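Local coordinates for major extracellular endoglucanase (Xanthomonas campestris pv. campestris, PDB 4TUF), which cleaves internal beta-1,4-glucosidic bonds in cellulose, lichenin and cereal beta-glucans through its family 5 catalytic domain, at residues L37-W42 with D327-V332; L59-A64 with L108-P113; G117-W122 with D153-P158. All blocks are in the same frame, centred on the assembly; numbering follows the deposited sequence.

Contact 1: residues L37-W42 with D327-V332; sequences LWARNW and DDWTSV
Arg40 reaches across to Trp329 and Thr330 with the atoms from CG to NH1. CB points toward the partner loop. Arg40 CG, anti to the carbonyl carbon (chi1 -56°), lies 4.0 Å from Trp329 CB. The chain then bends at chi2 and chi3. CG and CD both pass close to Trp329 O. CD also packs on the Thr330 methyl, with Arg40 CD to Thr330 CG2 at 3.6 Å, and NE passes it farther off. At the tip, Arg40 NH1 donates to Trp329 O at 2.6 Å. The carbonyl oxygen sits at the edge of the guanidinium, and the donor lies in the carbonyl plane. Gln48, on helix 42-51, takes a second hydrogen bond from NH1.

This is a surface contact between two loops of the TIM barrel. One leads into helix 42-51, N-capped by Asn41, and the other into helix 334-344. Trp38 and Trp329 form an edge-to-face pair with planes at 80°, the edge of Trp38 turned to the face of Trp329. The closest ring atoms are Trp38 CZ2 and Trp329 CZ2, 3.6 Å apart. Ala39 CB packs against Trp329 CB at 3.8 Å. Asp328 OD1 closes an Asx turn with Thr330 N.

Contact 2: residues L59-A64 with L108-P113; sequences LPFCPA and LDHHTP
Parallel strand pairing joins Leu59-Phe61 to Leu108-His110 in the buried barrel wall, and the contact runs on into the loops beyond. The strand segments cross at -33°. Three backbone bonds hold them: Asp109 N to Leu59 O, Phe61 N to Asp109 O at 2.9 Å, and His111 N to Phe61 O.

These are neighbouring strands of the TIM barrel, and their side chains alternate between its two faces. Leu59, Phe61, Leu108 and His110 share the face packed on helices 88-102 and 129-143. Leu59 CB meets Leu108 CD2 at 3.8 Å, and the two side chains point the same way. Phe61 has CG between the backbone N and the carbonyl carbon (chi1 68°). His110 CA makes a CH-pi contact over one face of the Phe61 ring, toward its rim, 4.0 Å from the ring centroid.

Pro60 and Asp109 share the other face. Pro60 CB touches His111 ND1 at 3.6 Å, and Pro60 CG lies near Asp109 OD2. His111 ND1 donates to the syn side of Asp109 OD2 at 2.5 Å, close to the imidazole plane. This bond lies beside Glu278, the probable nucleophile. Farther on, Pro63 CD abuts Thr112 O, and Cys62 is disulfide-bonded to Cys115.

Contact 3: residues G117-W122 with D153-P158; sequences GISELW and DLKNEP. With 2HP (dihydrogenphosphate ion), chain J.
The Asn-Glu-Pro motif of family 5 glycosidases, here Asn156 to Pro158, lies in the loop after strand 149-153 and carries Glu157, the probable proton donor. From the loop after strand 105-110, Ile118 packs on Asn156 and Glu157, and Ser119 meets Lys155. Ile118 CD1 meets Glu157 OE1 at 3.4 Å and also touches Asn156 ND2. Its other branch, CG2, rests near Asn156 O. Glu157 extends beyond CG, and its OE2 is hydrogen-bonded to Tyr238 and His236. The backbone N of Glu157 donates to Glu196, and Asn156 OD1 accepts from Arg58. The nearest side-chain atoms of Asn156 and Glu278, the probable nucleophile, are about 3 Å apart.

Lys155 bends at chi2 and chi4. Its CE passes Leu121 O and Ser119 OG. At the tip, Lys155 NZ donates to Ser119 O at 2.8 Å. It also donates to the backbone oxygen of the next residue, Asn156 O. The donor stands above the Asn156 carbonyl plane, 41° out of it. Water 1 accepts from Ser119 N at 3.1 Å and, weakly, from Lys155 NZ. Gly117 N donates to O1 of a dihydrogenphosphate ion at 3.0 Å.

The buried ammonium thus binds two backbone carbonyls, one from each loop. Its positive charge would probably polarise both, and the shared grip ties loop 117-122 to the backbone just before Glu157.

In the fold
From the N terminus, the chain enters contact 1 at 37-42, after strand 16-23. It then runs through helix 42-51 to strand 56-61, where contact 2 opens. Helix 88-102 leads to strand 105-110, and contact 2 closes at 108-113. Contact 3 opens at once at 117-122 and closes at 153-158, past helix 129-143 and strand 149-153. Contacts 2 and 3 are in series, and both nest inside the long loop that contact 1 closes at 327-332. The centres of contacts 2 and 3 are about 9 Å apart. The two touch through probable hydrogen bonds, Thr112 OG1 with Gly117 O and Leu108 O with Asp153 N. Contact 1 lies apart, joining an early barrel loop to a late one.

Contact 1: residues L37-W42 with D327-V332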
loop_
_atom_site.group_PDB
_atom_site.type_symbol
_atom_site.label_atom_id
_atom_site.label_comp_id
_atom_site.label_asym_id
_atom_site.label_seq_id
_atom_site.Cartn_x
_atom_site.Cartn_y
_atom_site.Cartn_z
ATOM N N LEU A 37 -10.725 -9.909 -14.129
ATOM C CA LEU A 37 -11.424 -11.184 -14.207
ATOM C C LEU A 37 -12.411 -11.192 -15.373
ATOM O O LEU A 37 -13.194 -12.129 -15.523
ATOM C CB LEU A 37 -12.133 -11.494 -12.887
ATOM C CG LEU A 37 -11.211 -11.490 -11.662
ATOM C CD1 LEU A 37 -11.854 -12.173 -10.462
ATOM C CD2 LEU A 37 -9.856 -12.121 -11.977
ATOM N N TRP A 38 -12.368 -10.151 -16.201
ATOM C CA TRP A 38 -13.052 -10.190 -17.493
ATOM C C TRP A 38 -12.116 -10.761 -18.550
ATOM O O TRP A 38 -12.556 -11.248 -19.588
ATOM C CB TRP A 38 -13.541 -8.798 -17.916
ATOM C CG TRP A 38 -12.474 -7.738 -17.901
ATOM C CD1 TRP A 38 -11.624 -7.416 -18.918
ATOM C CD2 TRP A 38 -12.150 -6.861 -16.816
ATOM N NE1 TRP A 38 -10.788 -6.394 -18.533
ATOM C CE2 TRP A 38 -11.093 -6.033 -17.248
ATOM C CE3 TRP A 38 -12.653 -6.694 -15.520
ATOM C CZ2 TRP A 38 -10.525 -5.056 -16.429
ATOM C CZ3 TRP A 38 -12.087 -5.721 -14.707
ATOM C CH2 TRP A 38 -11.033 -4.917 -15.165
ATOM N N ALA A 39 -10.818 -10.709 -18.267
ATOM C CA ALA A 39 -9.805 -11.099 -19.238
ATOM C C ALA A 39 -9.022 -12.338 -18.808
ATOM O O ALA A 39 -8.493 -13.067 -19.647
ATOM C CB ALA A 39 -8.854 -9.941 -19.482
ATOM N N ARG A 40 -8.953 -12.573 -17.500
ATOM C CA ARG A 40 -8.104 -13.626 -16.949
ATOM C C ARG A 40 -8.808 -14.469 -15.887
ATOM O O ARG A 40 -9.816 -14.053 -15.314
ATOM C CB ARG A 40 -6.837 -13.014 -16.339
ATOM C CG ARG A 40 -6.019 -12.156 -17.291
ATOM C CD ARG A 40 -5.257 -13.000 -18.302
ATOM N NE ARG A 40 -4.441 -14.034 -17.668
ATOM C CZ ARG A 40 -3.281 -13.811 -17.054
ATOM N NH1 ARG A 40 -2.790 -12.582 -16.976
ATOM N NH2 ARG A 40 -2.612 -14.817 -16.510
ATOM N N ASN A 41 -8.261 -15.653 -15.631
ATOM C CA ASN A 41 -8.677 -16.476 -14.501
ATOM C C ASN A 41 -7.919 -16.048 -13.253
ATOM O O ASN A 41 -6.694 -15.927 -13.282
ATOM C CB ASN A 41 -8.437 -17.957 -14.794
ATOM C CG ASN A 41 -8.662 -18.835 -13.582
ATOM O OD1 ASN A 41 -7.725 -19.170 -12.861
ATOM N ND2 ASN A 41 -9.913 -19.209 -13.349
ATOM N N TRP A 42 -8.643 -15.811 -12.165
ATOM C CA TRP A 42 -8.053 -15.184 -10.979
ATOM C C TRP A 42 -6.899 -16.004 -10.400
ATOM O O TRP A 42 -5.871 -15.451 -10.021
ATOM C CB TRP A 42 -9.125 -14.953 -9.906
ATOM C CG TRP A 42 -9.658 -16.215 -9.304
ATOM C CD1 TRP A 42 -10.598 -17.058 -9.840
ATOM C CD2 TRP A 42 -9.276 -16.786 -8.051
ATOM N NE1 TRP A 42 -10.822 -18.118 -8.989
ATOM C CE2 TRP A 42 -10.020 -17.974 -7.886
ATOM C CE3 TRP A 42 -8.377 -16.408 -7.050
ATOM C CZ2 TRP A 42 -9.890 -18.781 -6.762
ATOM C CZ3 TRP A 42 -8.249 -17.209 -5.937
ATOM C CH2 TRP A 42 -9.001 -18.382 -5.799
ATOM N N ASP A 327 -2.161 -3.700 -21.423
ATOM C CA ASP A 327 -3.611 -3.569 -21.526
ATOM C C ASP A 327 -4.301 -4.860 -21.975
ATOM O O ASP A 327 -5.520 -4.988 -21.849
ATOM C CB ASP A 327 -3.965 -2.427 -22.481
ATOM C CG ASP A 327 -3.343 -1.106 -22.067
ATOM O OD1 ASP A 327 -3.363 -0.787 -20.858
ATOM O OD2 ASP A 327 -2.825 -0.392 -22.951
ATOM N N ASP A 328 -3.528 -5.812 -22.496
ATOM C CA ASP A 328 -4.083 -7.104 -22.902
ATOM C C ASP A 328 -4.217 -8.049 -21.707
ATOM O O ASP A 328 -4.703 -9.171 -21.845
ATOM C CB ASP A 328 -3.225 -7.752 -23.996
ATOM C CG ASP A 328 -1.755 -7.839 -23.623
ATOM O OD1 ASP A 328 -1.402 -7.576 -22.450
ATOM O OD2 ASP A 328 -0.945 -8.181 -24.508
ATOM N N TRP A 329 -3.763 -7.588 -20.546
ATOM C CA TRP A 329 -3.873 -8.329 -19.291
ATOM C C TRP A 329 -3.087 -9.635 -19.278
ATOM O O TRP A 329 -3.291 -10.471 -18.399
ATOM C CB TRP A 329 -5.342 -8.606 -18.972
ATOM C CG TRP A 329 -6.007 -7.428 -18.377
ATOM C CD1 TRP A 329 -6.686 -6.443 -19.036
ATOM C CD2 TRP A 329 -6.032 -7.081 -16.989
ATOM N NE1 TRP A 329 -7.142 -5.506 -18.136
ATOM C CE2 TRP A 329 -6.752 -5.875 -16.874
ATOM C CE3 TRP A 329 -5.518 -7.673 -15.834
ATOM C CZ2 TRP A 329 -6.970 -5.252 -15.649
ATOM C CZ3 TRP A 329 -5.735 -7.054 -14.618
ATOM C CH2 TRP A 329 -6.458 -5.857 -14.533
ATOM N N THR A 330 -2.181 -9.799 -20.239
ATOM C CA THR A 330 -1.377 -11.010 -20.321
ATOM C C THR A 330 0.113 -10.711 -20.466
ATOM O O THR A 330 0.946 -11.460 -19.966
ATOM C CB THR A 330 -1.822 -11.899 -21.498
ATOM O OG1 THR A 330 -1.967 -11.099 -22.677
ATOM C CG2 THR A 330 -3.152 -12.560 -21.189
ATOM N N SER A 331 0.447 -9.617 -21.143
ATOM C CA SER A 331 1.845 -9.294 -21.426
ATOM C C SER A 331 2.506 -8.554 -20.262
ATOM O O SER A 331 1.898 -7.680 -19.642
ATOM C CB SER A 331 1.950 -8.461 -22.702
ATOM O OG SER A 331 1.216 -9.056 -23.759
ATOM N N VAL A 332 3.757 -8.903 -19.979
ATOM C CA VAL A 332 4.463 -8.346 -18.831
ATOM C C VAL A 332 5.504 -7.304 -19.235
ATOM O O VAL A 332 6.314 -7.531 -20.128
ATOM C CB VAL A 332 5.149 -9.461 -18.004
ATOM C CG1 VAL A 332 6.007 -8.864 -16.892
ATOM C CG2 VAL A 332 4.111 -10.404 -17.424
#

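Contact 2: residues L59-A64 with L108-P113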
loop_
_atom_site.group_PDB
_atom_site.type_symbol
_atom_site.label_atom_id
_atom_site.label_comp_id
_atom_site.label_asym_id
_atom_site.label_seq_id
_atom_site.Cartn_x
_atom_site.Cartn_y
_atom_site.Cartn_z
ATOM N N LEU A 59 -3.478 -5.513 -0.720
ATOM C CA LEU A 59 -4.870 -5.616 -1.171
ATOM C C LEU A 59 -5.763 -4.471 -0.702
ATOM O O LEU A 59 -6.247 -4.483 0.430
ATOM C CB LEU A 59 -5.488 -6.932 -0.693
ATOM C CG LEU A 59 -5.465 -8.139 -1.622
ATOM C CD1 LEU A 59 -6.340 -9.233 -1.043
ATOM C CD2 LEU A 59 -5.936 -7.753 -3.011
ATOM N N PRO A 60 -5.990 -3.477 -1.568
ATOM C CA PRO A 60 -7.003 -2.471 -1.235
ATOM C C PRO A 60 -8.399 -3.084 -1.098
ATOM O O PRO A 60 -8.744 -4.002 -1.834
ATOM C CB PRO A 60 -6.943 -1.504 -2.425
ATOM C CG PRO A 60 -5.554 -1.664 -2.976
ATOM C CD PRO A 60 -5.213 -3.118 -2.768
ATOM N N PHE A 61 -9.182 -2.591 -0.147
ATOM C CA PHE A 61 -10.581 -2.982 -0.019
ATOM C C PHE A 61 -11.406 -1.773 0.427
ATOM O O PHE A 61 -10.856 -0.730 0.760
ATOM C CB PHE A 61 -10.744 -4.135 0.974
ATOM C CG PHE A 61 -10.444 -3.753 2.399
ATOM C CD1 PHE A 61 -11.446 -3.263 3.230
ATOM C CD2 PHE A 61 -9.160 -3.878 2.908
ATOM C CE1 PHE A 61 -11.169 -2.899 4.541
ATOM C CE2 PHE A 61 -8.878 -3.517 4.213
ATOM C CZ PHE A 61 -9.885 -3.027 5.031
ATOM N N CYS A 62 -12.724 -1.919 0.433
ATOM C CA CYS A 62 -13.618 -0.866 0.892
ATOM C C CYS A 62 -14.661 -1.512 1.791
ATOM O O CYS A 62 -14.836 -2.728 1.740
ATOM C CB CYS A 62 -14.267 -0.148 -0.292
ATOM S SG CYS A 62 -15.373 -1.181 -1.297
ATOM N N PRO A 63 -15.336 -0.716 2.637
ATOM C CA PRO A 63 -16.358 -1.261 3.536
ATOM C C PRO A 63 -17.426 -2.099 2.833
ATOM O O PRO A 63 -17.732 -3.197 3.301
ATOM C CB PRO A 63 -16.978 -0.005 4.142
ATOM C CG PRO A 63 -15.858 0.966 4.179
ATOM C CD PRO A 63 -15.064 0.705 2.924
ATOM N N ALA A 64 -17.974 -1.595 1.732
ATOM C CA ALA A 64 -19.025 -2.302 1.003
ATOM C C ALA A 64 -18.629 -3.737 0.651
ATOM O O ALA A 64 -19.455 -4.648 0.710
ATOM C CB ALA A 64 -19.395 -1.541 -0.256
ATOM N N LEU A 108 -3.355 -6.117 3.913
ATOM C CA LEU A 108 -4.662 -5.543 3.621
ATOM C C LEU A 108 -4.621 -4.023 3.811
ATOM O O LEU A 108 -3.857 -3.514 4.626
ATOM C CB LEU A 108 -5.743 -6.194 4.497
ATOM C CG LEU A 108 -5.921 -7.690 4.201
ATOM C CD1 LEU A 108 -6.744 -8.387 5.254
ATOM C CD2 LEU A 108 -6.546 -7.906 2.832
ATOM N N ASP A 109 -5.444 -3.313 3.045
ATOM C CA ASP A 109 -5.384 -1.858 2.952
ATOM C C ASP A 109 -6.792 -1.254 2.924
ATOM O O ASP A 109 -7.569 -1.515 2.007
ATOM C CB ASP A 109 -4.584 -1.462 1.702
ATOM C CG ASP A 109 -4.847 -0.029 1.245
ATOM O OD1 ASP A 109 -5.133 0.846 2.090
ATOM O OD2 ASP A 109 -4.752 0.228 0.025
ATOM N N HIS A 110 -7.113 -0.449 3.931
ATOM C CA HIS A 110 -8.400 0.244 3.994
ATOM C C HIS A 110 -8.341 1.460 3.083
ATOM O O HIS A 110 -7.908 2.542 3.495
ATOM C CB HIS A 110 -8.729 0.663 5.426
ATOM C CG HIS A 110 -10.139 1.128 5.608
ATOM N ND1 HIS A 110 -10.639 2.252 4.982
ATOM C CD2 HIS A 110 -11.158 0.618 6.340
ATOM C CE1 HIS A 110 -11.909 2.411 5.317
ATOM N NE2 HIS A 110 -12.247 1.434 6.143
ATOM N N HIS A 111 -8.786 1.283 1.845
ATOM C CA HIS A 111 -8.410 2.206 0.782
ATOM C C HIS A 111 -9.358 3.382 0.640
ATOM O O HIS A 111 -8.927 4.532 0.498
ATOM C CB HIS A 111 -8.324 1.448 -0.541
ATOM C CG HIS A 111 -7.365 2.046 -1.519
ATOM N ND1 HIS A 111 -6.006 1.833 -1.449
ATOM C CD2 HIS A 111 -7.570 2.843 -2.595
ATOM C CE1 HIS A 111 -5.414 2.477 -2.441
ATOM N NE2 HIS A 111 -6.341 3.096 -3.151
ATOM N N THR A 112 -10.654 3.094 0.665
ATOM C CA THR A 112 -11.661 4.129 0.469
ATOM C C THR A 112 -12.900 3.829 1.287
ATOM O O THR A 112 -13.298 2.671 1.401
ATOM C CB THR A 112 -12.055 4.266 -1.014
ATOM O OG1 THR A 112 -13.265 5.030 -1.118
ATOM C CG2 THR A 112 -12.285 2.903 -1.631
ATOM N N PRO A 113 -13.515 4.874 1.864
ATOM C CA PRO A 113 -14.728 4.715 2.676
ATOM C C PRO A 113 -15.995 4.444 1.869
ATOM O O PRO A 113 -16.991 4.049 2.473
ATOM C CB PRO A 113 -14.841 6.062 3.395
ATOM C CG PRO A 113 -14.186 7.031 2.463
ATOM C CD PRO A 113 -13.043 6.271 1.844
#

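Contact 3: residues G117-W122 with D153-P158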
loop_
_atom_site.group_PDB
_atom_site.type_symbol
_atom_site.label_atom_id
_atom_site.label_comp_id
_atom_site.label_asym_id
_atom_site.label_seq_id
_atom_site.Cartn_x
_atom_site.Cartn_y
_atom_site.Cartn_z
ATOM N N GLY A 117 -13.653 7.629 -4.274
ATOM C CA GLY A 117 -12.490 8.457 -3.999
ATOM C C GLY A 117 -11.760 8.172 -2.696
ATOM O O GLY A 117 -12.245 7.439 -1.835
ATOM N N ILE A 118 -10.578 8.763 -2.558
ATOM C CA ILE A 118 -9.757 8.624 -1.355
ATOM C C ILE A 118 -9.971 9.807 -0.414
ATOM O O ILE A 118 -9.733 10.955 -0.791
ATOM C CB ILE A 118 -8.261 8.520 -1.721
ATOM C CG1 ILE A 118 -8.011 7.254 -2.543
ATOM C CG2 ILE A 118 -7.387 8.552 -0.471
ATOM C CD1 ILE A 118 -6.689 7.250 -3.253
ATOM N N SER A 119 -10.422 9.535 0.806
ATOM C CA SER A 119 -10.772 10.615 1.727
ATOM C C SER A 119 -9.543 11.284 2.330
ATOM O O SER A 119 -8.515 10.639 2.549
ATOM C CB SER A 119 -11.672 10.102 2.852
ATOM O OG SER A 119 -10.984 9.170 3.668
ATOM N N GLU A 120 -9.662 12.584 2.593
ATOM C CA GLU A 120 -8.613 13.335 3.269
ATOM C C GLU A 120 -8.386 12.798 4.678
ATOM O O GLU A 120 -7.253 12.549 5.088
ATOM C CB GLU A 120 -8.966 14.822 3.322
ATOM C CG GLU A 120 -8.805 15.536 1.999
ATOM C CD GLU A 120 -9.218 16.987 2.081
ATOM O OE1 GLU A 120 -9.480 17.596 1.023
ATOM O OE2 GLU A 120 -9.286 17.519 3.209
ATOM N N LEU A 121 -9.476 12.612 5.411
ATOM C CA LEU A 121 -9.412 12.129 6.780
ATOM C C LEU A 121 -9.899 10.690 6.860
ATOM O O LEU A 121 -10.351 10.122 5.868
ATOM C CB LEU A 121 -10.247 13.022 7.694
ATOM C CG LEU A 121 -9.983 14.523 7.576
ATOM C CD1 LEU A 121 -10.951 15.310 8.436
ATOM C CD2 LEU A 121 -8.551 14.813 7.971
ATOM N N TRP A 122 -9.825 10.106 8.048
ATOM C CA TRP A 122 -10.222 8.715 8.235
ATOM C C TRP A 122 -11.743 8.577 8.321
ATOM O O TRP A 122 -12.266 7.486 8.558
ATOM C CB TRP A 122 -9.558 8.142 9.492
ATOM C CG TRP A 122 -9.780 8.985 10.704
ATOM C CD1 TRP A 122 -10.692 8.773 11.697
ATOM C CD2 TRP A 122 -9.090 10.194 11.043
ATOM N NE1 TRP A 122 -10.609 9.774 12.632
ATOM C CE2 TRP A 122 -9.634 10.660 12.253
ATOM C CE3 TRP A 122 -8.069 10.931 10.436
ATOM C CZ2 TRP A 122 -9.188 11.824 12.871
ATOM C CZ3 TRP A 122 -7.630 12.091 11.050
ATOM C CH2 TRP A 122 -8.189 12.525 12.254
ATOM N N ASP A 153 -2.808 -1.960 6.655
ATOM C CA ASP A 153 -2.514 -0.571 6.327
ATOM C C ASP A 153 -3.751 0.240 6.722
ATOM O O ASP A 153 -4.753 0.227 6.003
ATOM C CB ASP A 153 -2.188 -0.432 4.832
ATOM C CG ASP A 153 -1.609 0.929 4.470
ATOM O OD1 ASP A 153 -1.834 1.900 5.221
ATOM O OD2 ASP A 153 -0.935 1.025 3.417
ATOM N N LEU A 154 -3.673 0.934 7.860
ATOM C CA LEU A 154 -4.857 1.465 8.547
ATOM C C LEU A 154 -5.767 2.357 7.706
ATOM O O LEU A 154 -6.987 2.287 7.830
ATOM C CB LEU A 154 -4.433 2.243 9.791
ATOM C CG LEU A 154 -3.745 1.467 10.911
ATOM C CD1 LEU A 154 -3.612 2.361 12.124
ATOM C CD2 LEU A 154 -4.493 0.185 11.263
ATOM N N LYS A 155 -5.177 3.195 6.862
ATOM C CA LYS A 155 -5.948 4.108 6.017
ATOM C C LYS A 155 -5.075 4.621 4.877
ATOM O O LYS A 155 -3.954 5.083 5.092
ATOM C CB LYS A 155 -6.508 5.269 6.852
ATOM C CG LYS A 155 -6.644 6.601 6.131
ATOM C CD LYS A 155 -7.986 6.722 5.454
ATOM C CE LYS A 155 -8.216 8.131 4.931
ATOM N NZ LYS A 155 -7.268 8.532 3.863
ATOM N N ASN A 156 -5.589 4.562 3.659
ATOM C CA ASN A 156 -4.818 4.967 2.497
ATOM C C ASN A 156 -4.731 6.464 2.278
ATOM O O ASN A 156 -5.737 7.144 2.238
ATOM C CB ASN A 156 -5.396 4.308 1.244
ATOM C CG ASN A 156 -4.509 4.466 0.032
ATOM O OD1 ASN A 156 -3.434 3.899 -0.036
ATOM N ND2 ASN A 156 -4.968 5.227 -0.934
ATOM N N GLU A 157 -3.514 6.951 2.083
ATOM C CA GLU A 157 -3.261 8.300 1.594
ATOM C C GLU A 157 -3.904 9.488 2.299
ATOM O O GLU A 157 -4.601 10.278 1.672
ATOM C CB GLU A 157 -3.472 8.361 0.092
ATOM C CG GLU A 157 -2.525 7.436 -0.637
ATOM C CD GLU A 157 -2.486 7.685 -2.115
ATOM O OE1 GLU A 157 -3.466 8.221 -2.647
ATOM O OE2 GLU A 157 -1.474 7.339 -2.740
ATOM N N PRO A 158 -3.625 9.664 3.577
ATOM C CA PRO A 158 -4.142 10.832 4.279
ATOM C C PRO A 158 -3.595 12.090 3.635
ATOM O O PRO A 158 -2.447 12.127 3.238
ATOM C CB PRO A 158 -3.568 10.671 5.677
ATOM C CG PRO A 158 -3.405 9.213 5.841
ATOM C CD PRO A 158 -3.014 8.696 4.497
HETATM P P 2HP J . -16.118 10.727 -4.008
HETATM O O1 2HP J . -15.912 9.358 -3.401
HETATM O O2 2HP J . -15.024 11.660 -3.540
HETATM O O3 2HP J . -16.065 10.615 -5.512
HETATM O O4 2HP J . -17.459 11.283 -3.580
HETATM O O HOH W 1 -9.329 6.902 1.992
#